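Local structure of putative phosphatase (Bacteroides thetaiotaomicron, 3KYA) at residues 108-113 and 167-172; 118-123 and 464-469. The protein is of uncertain function, possibly a phosphatase, and binds zinc ions through a chain that combines an IPT/TIG-type domain with a six-bladed beta-propeller. One frame throughout, in Å; residues are numbered along the deposited sequence.

Interaction 1: residues 108-113 and 167-172; sequences GTLCGY and IDLKNR. With ZN (zinc ion), chain X; EDO (1,2-ethanediol), chain J.
Leu110 reaches across to residues 167-172 with both of its methyl branches, and each meets a different kind of surface. CD2 lies against two aliphatic side chains, 3.6 Å from CD2 of Leu169 and 4.0 Å from CG2 of Ile167. The Leu110 and Leu169 side chains cross at about a right angle, so they touch through single methyls instead of running alongside. Ile167 presents its short branch, because CG1 is turned away beside the backbone N (chi1 -58°) while CG2 lies anti to that N. The other Leu110 methyl, CD1, approaches the Arg172 guanidinium obliquely, 4.1 Å from NH1. The arginine chain is bent at chi3, and its NH2 uses an in-plane edge to reach a water at 2.7 Å that donates to Leu110 O. NH2 also forms a salt bridge with Asp128, which holds the charged end beside the apolar contact. On the far side of the turn, Asp168 OD2 binds zinc at 2.0 Å, joined by His153 and four waters. OD1 accepts a bent hydrogen bond from Lys170 N (3.1 Å, 138° at the hydrogen), an Asx turn, and another from a zinc-bound water, so both carboxylate oxygens are engaged. Leu110 and Cys111 form a classic beta bulge opposite Ile468, where the chain turns a corner at Cys111. Strand 105-110 is paired with 467-473 in one propeller blade, whereas Ile167 belongs to strand 161-168 of the next. Ile468, which also touches Ile167, and Tyr459, which touches both leucines, extend this apolar seam between the two blades.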
loop_
_atom_site.group_PDB
_atom_site.type_symbol
_atom_site.label_atom_id
_atom_site.label_comp_id
_atom_site.label_asym_id
_atom_site.label_seq_id
_atom_site.Cartn_x
_atom_site.Cartn_y
_atom_site.Cartn_z
ATOM N N GLY A 108 -9.756 18.438 -11.949
ATOM C CA GLY A 108 -10.572 19.500 -12.559
ATOM C C GLY A 108 -9.780 20.199 -13.647
ATOM O O GLY A 108 -8.596 19.899 -13.843
ATOM N N THR A 109 -10.419 21.133 -14.349
ATOM C CA THR A 109 -9.745 21.904 -15.394
ATOM C C THR A 109 -9.881 23.378 -15.042
ATOM O O THR A 109 -10.994 23.899 -14.979
ATOM C CB THR A 109 -10.313 21.600 -16.790
ATOM O OG1 THR A 109 -10.180 20.190 -17.063
ATOM C CG2 THR A 109 -9.566 22.409 -17.895
ATOM N N LEU A 110 -8.748 24.036 -14.785
ATOM C CA LEU A 110 -8.737 25.456 -14.389
ATOM C C LEU A 110 -8.910 26.405 -15.577
ATOM O O LEU A 110 -9.764 27.300 -15.562
ATOM C CB LEU A 110 -7.401 25.788 -13.708
ATOM C CG LEU A 110 -7.219 27.222 -13.208
ATOM C CD1 LEU A 110 -8.123 27.472 -11.984
ATOM C CD2 LEU A 110 -5.754 27.530 -12.927
ATOM N N CYS A 111 -8.058 26.254 -16.583
ATOM C CA CYS A 111 -8.102 27.144 -17.747
ATOM C C CYS A 111 -7.411 26.513 -18.925
ATOM O O CYS A 111 -6.692 25.519 -18.771
ATOM C CB CYS A 111 -7.467 28.495 -17.422
ATOM S SG CYS A 111 -5.751 28.410 -16.904
ATOM N N GLY A 112 -7.621 27.102 -20.099
ATOM C CA GLY A 112 -7.096 26.546 -21.337
ATOM C C GLY A 112 -8.128 25.620 -21.957
ATOM O O GLY A 112 -9.058 25.159 -21.282
ATOM N N TYR A 113 -7.992 25.388 -23.258
ATOM C CA TYR A 113 -8.860 24.469 -23.984
ATOM C C TYR A 113 -8.242 24.105 -25.319
ATOM O O TYR A 113 -7.316 24.764 -25.805
ATOM C CB TYR A 113 -10.262 25.041 -24.210
ATOM C CG TYR A 113 -10.347 26.180 -25.200
ATOM C CD1 TYR A 113 -10.025 27.482 -24.825
ATOM C CD2 TYR A 113 -10.783 25.964 -26.499
ATOM C CE1 TYR A 113 -10.118 28.538 -25.731
ATOM C CE2 TYR A 113 -10.885 27.007 -27.411
ATOM C CZ TYR A 113 -10.548 28.291 -27.022
ATOM O OH TYR A 113 -10.648 29.330 -27.916
ATOM N N ILE A 167 -0.369 32.990 -14.303
ATOM C CA ILE A 167 -1.699 32.423 -14.099
ATOM C C ILE A 167 -2.134 33.041 -12.756
ATOM O O ILE A 167 -1.663 32.609 -11.694
ATOM C CB ILE A 167 -1.645 30.873 -14.030
ATOM C CG1 ILE A 167 -1.023 30.290 -15.314
ATOM C CG2 ILE A 167 -3.027 30.278 -13.723
ATOM C CD1 ILE A 167 -0.455 28.822 -15.155
ATOM N N ASP A 168 -2.993 34.070 -12.800
ATOM C CA ASP A 168 -3.408 34.793 -11.586
ATOM C C ASP A 168 -4.696 34.157 -11.082
ATOM O O ASP A 168 -5.772 34.349 -11.639
ATOM C CB ASP A 168 -3.557 36.304 -11.848
ATOM C CG ASP A 168 -3.682 37.128 -10.561
ATOM O OD1 ASP A 168 -4.316 36.642 -9.604
ATOM O OD2 ASP A 168 -3.159 38.277 -10.509
ATOM N N LEU A 169 -4.558 33.362 -10.028
ATOM C CA LEU A 169 -5.660 32.572 -9.483
ATOM C C LEU A 169 -6.722 33.416 -8.789
ATOM O O LEU A 169 -7.862 32.971 -8.623
ATOM C CB LEU A 169 -5.095 31.527 -8.512
ATOM C CG LEU A 169 -4.071 30.573 -9.134
ATOM C CD1 LEU A 169 -3.382 29.693 -8.081
ATOM C CD2 LEU A 169 -4.729 29.719 -10.230
ATOM N N LYS A 170 -6.359 34.622 -8.365
ATOM C CA LYS A 170 -7.306 35.507 -7.687
ATOM C C LYS A 170 -8.243 36.193 -8.677
ATOM O O LYS A 170 -9.464 36.150 -8.493
ATOM C CB LYS A 170 -6.584 36.573 -6.845
ATOM C CG LYS A 170 -7.529 37.521 -6.070
ATOM C CD LYS A 170 -6.749 38.683 -5.451
ATOM C CE LYS A 170 -7.644 39.632 -4.683
ATOM N NZ LYS A 170 -8.666 40.317 -5.530
ATOM N N ASN A 171 -7.689 36.833 -9.707
ATOM C CA ASN A 171 -8.555 37.526 -10.679
ATOM C C ASN A 171 -8.912 36.642 -11.881
ATOM O O ASN A 171 -9.662 37.070 -12.753
ATOM C CB ASN A 171 -8.006 38.908 -11.102
ATOM C CG ASN A 171 -6.753 38.829 -11.948
ATOM O OD1 ASN A 171 -6.249 39.855 -12.419
ATOM N ND2 ASN A 171 -6.246 37.634 -12.146
ATOM N N ARG A 172 -8.401 35.405 -11.900
ATOM C CA ARG A 172 -8.720 34.426 -12.937
ATOM C C ARG A 172 -8.403 34.971 -14.336
ATOM O O ARG A 172 -9.253 34.991 -15.228
ATOM C CB ARG A 172 -10.181 33.962 -12.803
ATOM C CG ARG A 172 -10.434 33.277 -11.449
ATOM C CD ARG A 172 -11.853 32.806 -11.246
ATOM N NE ARG A 172 -12.338 31.926 -12.316
ATOM C CZ ARG A 172 -12.131 30.614 -12.401
ATOM N NH1 ARG A 172 -11.384 29.967 -11.504
ATOM N NH2 ARG A 172 -12.652 29.946 -13.426
HETATM ZN ZN ZN X . -2.446 39.437 -8.985
HETATM C C1 EDO J . -12.618 27.153 -18.040
HETATM O O1 EDO J . -13.309 26.815 -16.831
HETATM C C2 EDO J . -11.854 25.934 -18.557
HETATM O O2 EDO J . -11.687 26.004 -19.982
HETATM O O HOH W 1 -11.926 27.375 -14.004
HETATM O O HOH W 2 -3.707 38.671 -7.834
HETATM O O HOH W 3 -1.990 40.801 -7.350
HETATM O O HOH W 4 -1.664 40.548 -10.293
HETATM O O HOH W 5 -3.886 41.105 -9.625
#

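Interaction 2: residues 118-123 and 464-469; sequences DDQGWR and VGHTIR
A polar contact at a ring edge joins Asp118 and Gln120, in the loop between strands 105-110 and 125-126, to His466, which stands just before strand 467-473. The two sides come near through side chains alone; the nearest CA atoms, those of Asp118 and His466, are still 9.4 Å apart. Asp118 comes up to the CD2-NE2 edge of the imidazole near the ring plane, with OD1 3.3 Å from CD2. The carboxylate plane is inclined 27° to the ring, so the group comes in at the edge and not over a face. Gln120 meets the same edge with NE2, 3.7 Å from His466 CD2, but its amide is turned 45° to the ring. That amide is fixed from within its own loop: NE2 donates to Asp118 OD1 at 3.0 Å in an almost straight bond, lying in the amide plane, and OE1 is hydrogen-bonded to the backbone N of Asn115. A fold in the glutamine chain at chi2 (-65°) brings the amide back to the aspartate. On the histidine side, Val464 O sits 3.2 Å above one face, offset toward the rim. His466 and Thr467 make a G1 beta bulge opposite Asp462, with His466 in a left-handed backbone conformation. The hydrogen bond to Gln463 O implies a hydrogen on ND1 and helps to fix the ring's rotation, with the CD2-NE2 edge toward the loop. The nearby carboxylate probably polarises this edge, and the N-H given by Gln120 to OD1 may offset part of the carboxylate's charge.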
loop_
_atom_site.group_PDB
_atom_site.type_symbol
_atom_site.label_atom_id
_atom_site.label_comp_id
_atom_site.label_asym_id
_atom_site.label_seq_id
_atom_site.Cartn_x
_atom_site.Cartn_y
_atom_site.Cartn_z
ATOM N N ASP A 118 -7.978 21.960 -33.042
ATOM C CA ASP A 118 -6.763 22.334 -32.294
ATOM C C ASP A 118 -6.195 23.620 -32.895
ATOM O O ASP A 118 -4.983 23.751 -33.038
ATOM C CB ASP A 118 -5.710 21.212 -32.288
ATOM C CG ASP A 118 -4.539 21.481 -31.319
ATOM O OD1 ASP A 118 -4.682 22.323 -30.408
ATOM O OD2 ASP A 118 -3.475 20.816 -31.440
ATOM N N ASP A 119 -7.074 24.578 -33.225
ATOM C CA ASP A 119 -6.624 25.836 -33.849
ATOM C C ASP A 119 -6.877 27.090 -33.011
ATOM O O ASP A 119 -6.788 28.194 -33.533
ATOM C CB ASP A 119 -7.218 25.986 -35.273
ATOM C CG ASP A 119 -8.731 26.186 -35.291
ATOM O OD1 ASP A 119 -9.340 26.475 -34.240
ATOM O OD2 ASP A 119 -9.321 26.059 -36.391
ATOM N N GLN A 120 -7.170 26.916 -31.721
ATOM C CA GLN A 120 -7.411 28.033 -30.814
ATOM C C GLN A 120 -6.180 28.917 -30.583
ATOM O O GLN A 120 -6.332 30.090 -30.233
ATOM C CB GLN A 120 -7.966 27.557 -29.453
ATOM C CG GLN A 120 -7.036 26.670 -28.628
ATOM C CD GLN A 120 -6.750 25.346 -29.287
ATOM O OE1 GLN A 120 -7.624 24.768 -29.937
ATOM N NE2 GLN A 120 -5.526 24.848 -29.123
ATOM N N GLY A 121 -4.984 28.355 -30.744
ATOM C CA GLY A 121 -3.735 29.106 -30.594
ATOM C C GLY A 121 -3.479 29.579 -29.169
ATOM O O GLY A 121 -3.805 28.882 -28.202
ATOM N N TRP A 122 -2.893 30.771 -29.058
ATOM C CA TRP A 122 -2.568 31.403 -27.774
ATOM C C TRP A 122 -3.311 32.720 -27.648
ATOM O O TRP A 122 -3.379 33.513 -28.603
ATOM C CB TRP A 122 -1.056 31.654 -27.651
ATOM C CG TRP A 122 -0.217 30.399 -27.571
ATOM C CD1 TRP A 122 -0.120 29.410 -28.518
ATOM C CD2 TRP A 122 0.681 30.020 -26.514
ATOM N NE1 TRP A 122 0.749 28.430 -28.096
ATOM C CE2 TRP A 122 1.250 28.781 -26.870
ATOM C CE3 TRP A 122 1.042 30.597 -25.292
ATOM C CZ2 TRP A 122 2.170 28.122 -26.063
ATOM C CZ3 TRP A 122 1.949 29.940 -24.496
ATOM C CH2 TRP A 122 2.502 28.712 -24.881
ATOM N N ARG A 123 -3.858 32.951 -26.460
ATOM C CA ARG A 123 -4.594 34.155 -26.177
ATOM C C ARG A 123 -4.587 34.393 -24.670
ATOM O O ARG A 123 -4.918 33.488 -23.886
ATOM C CB ARG A 123 -6.036 34.020 -26.685
ATOM C CG ARG A 123 -6.918 35.281 -26.479
ATOM C CD ARG A 123 -8.397 35.031 -26.839
ATOM N NE ARG A 123 -8.501 34.496 -28.188
ATOM C CZ ARG A 123 -8.407 35.225 -29.303
ATOM N NH1 ARG A 123 -8.216 36.541 -29.255
ATOM N NH2 ARG A 123 -8.494 34.627 -30.483
ATOM N N VAL A 464 -0.127 18.653 -23.720
ATOM C CA VAL A 464 -0.816 18.295 -24.972
ATOM C C VAL A 464 -2.342 18.522 -24.902
ATOM O O VAL A 464 -2.976 18.811 -25.906
ATOM C CB VAL A 464 -0.356 16.887 -25.477
ATOM C CG1 VAL A 464 -1.223 16.379 -26.624
ATOM C CG2 VAL A 464 1.122 16.960 -25.925
ATOM N N GLY A 465 -2.919 18.476 -23.707
ATOM C CA GLY A 465 -4.309 18.903 -23.548
ATOM C C GLY A 465 -4.423 20.429 -23.674
ATOM O O GLY A 465 -5.516 20.980 -23.908
ATOM N N HIS A 466 -3.279 21.112 -23.546
ATOM C CA HIS A 466 -3.182 22.583 -23.601
ATOM C C HIS A 466 -3.988 23.251 -22.477
ATOM O O HIS A 466 -4.609 24.326 -22.660
ATOM C CB HIS A 466 -3.600 23.148 -24.960
ATOM C CG HIS A 466 -2.936 22.476 -26.130
ATOM N ND1 HIS A 466 -1.714 21.844 -26.033
ATOM C CD2 HIS A 466 -3.285 22.424 -27.440
ATOM C CE1 HIS A 466 -1.376 21.366 -27.220
ATOM N NE2 HIS A 466 -2.307 21.713 -28.093
ATOM N N THR A 467 -3.931 22.627 -21.306
ATOM C CA THR A 467 -4.676 23.069 -20.136
ATOM C C THR A 467 -3.871 23.047 -18.836
ATOM O O THR A 467 -2.826 22.364 -18.711
ATOM C CB THR A 467 -5.885 22.134 -19.879
ATOM O OG1 THR A 467 -5.443 20.765 -19.893
ATOM C CG2 THR A 467 -6.964 22.301 -20.951
ATOM N N ILE A 468 -4.365 23.831 -17.884
ATOM C CA ILE A 468 -3.910 23.762 -16.512
ATOM C C ILE A 468 -5.034 23.011 -15.801
ATOM O O ILE A 468 -6.203 23.428 -15.868
ATOM C CB ILE A 468 -3.705 25.126 -15.854
ATOM C CG1 ILE A 468 -2.669 25.973 -16.610
ATOM C CG2 ILE A 468 -3.295 24.935 -14.408
ATOM C CD1 ILE A 468 -1.265 25.344 -16.735
ATOM N N ARG A 469 -4.682 21.891 -15.164
ATOM C CA ARG A 469 -5.613 21.037 -14.440
ATOM C C ARG A 469 -5.395 21.222 -12.941
ATOM O O ARG A 469 -4.357 21.733 -12.514
ATOM C CB ARG A 469 -5.398 19.562 -14.781
ATOM C CG ARG A 469 -5.331 19.227 -16.251
ATOM C CD ARG A 469 -6.650 19.366 -16.951
ATOM N NE ARG A 469 -7.629 18.353 -16.559
ATOM C CZ ARG A 469 -7.674 17.109 -17.033
ATOM N NH1 ARG A 469 -6.773 16.669 -17.909
ATOM N NH2 ARG A 469 -8.640 16.291 -16.622
#

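Overall arrangement
Both contacts build on the blade in which strand 105-110 pairs with the C-terminal strand 467-473, closing the propeller ring. They meet directly there: Leu110 N and Cys111 O probably hydrogen-bond to Ile468 O and N, and Tyr113 O packs on Gln120 CG. Interaction 1 is largely aliphatic and lies between blades, partly buried, with charged and metal-binding groups at its margins. Interaction 2 is smaller, partly buried as well, and polar; it fastens a connecting loop to the turn that leads into strand 467-473. The first thus packs two neighbouring blades against each other, while the second ties a loop to one end of a sheet.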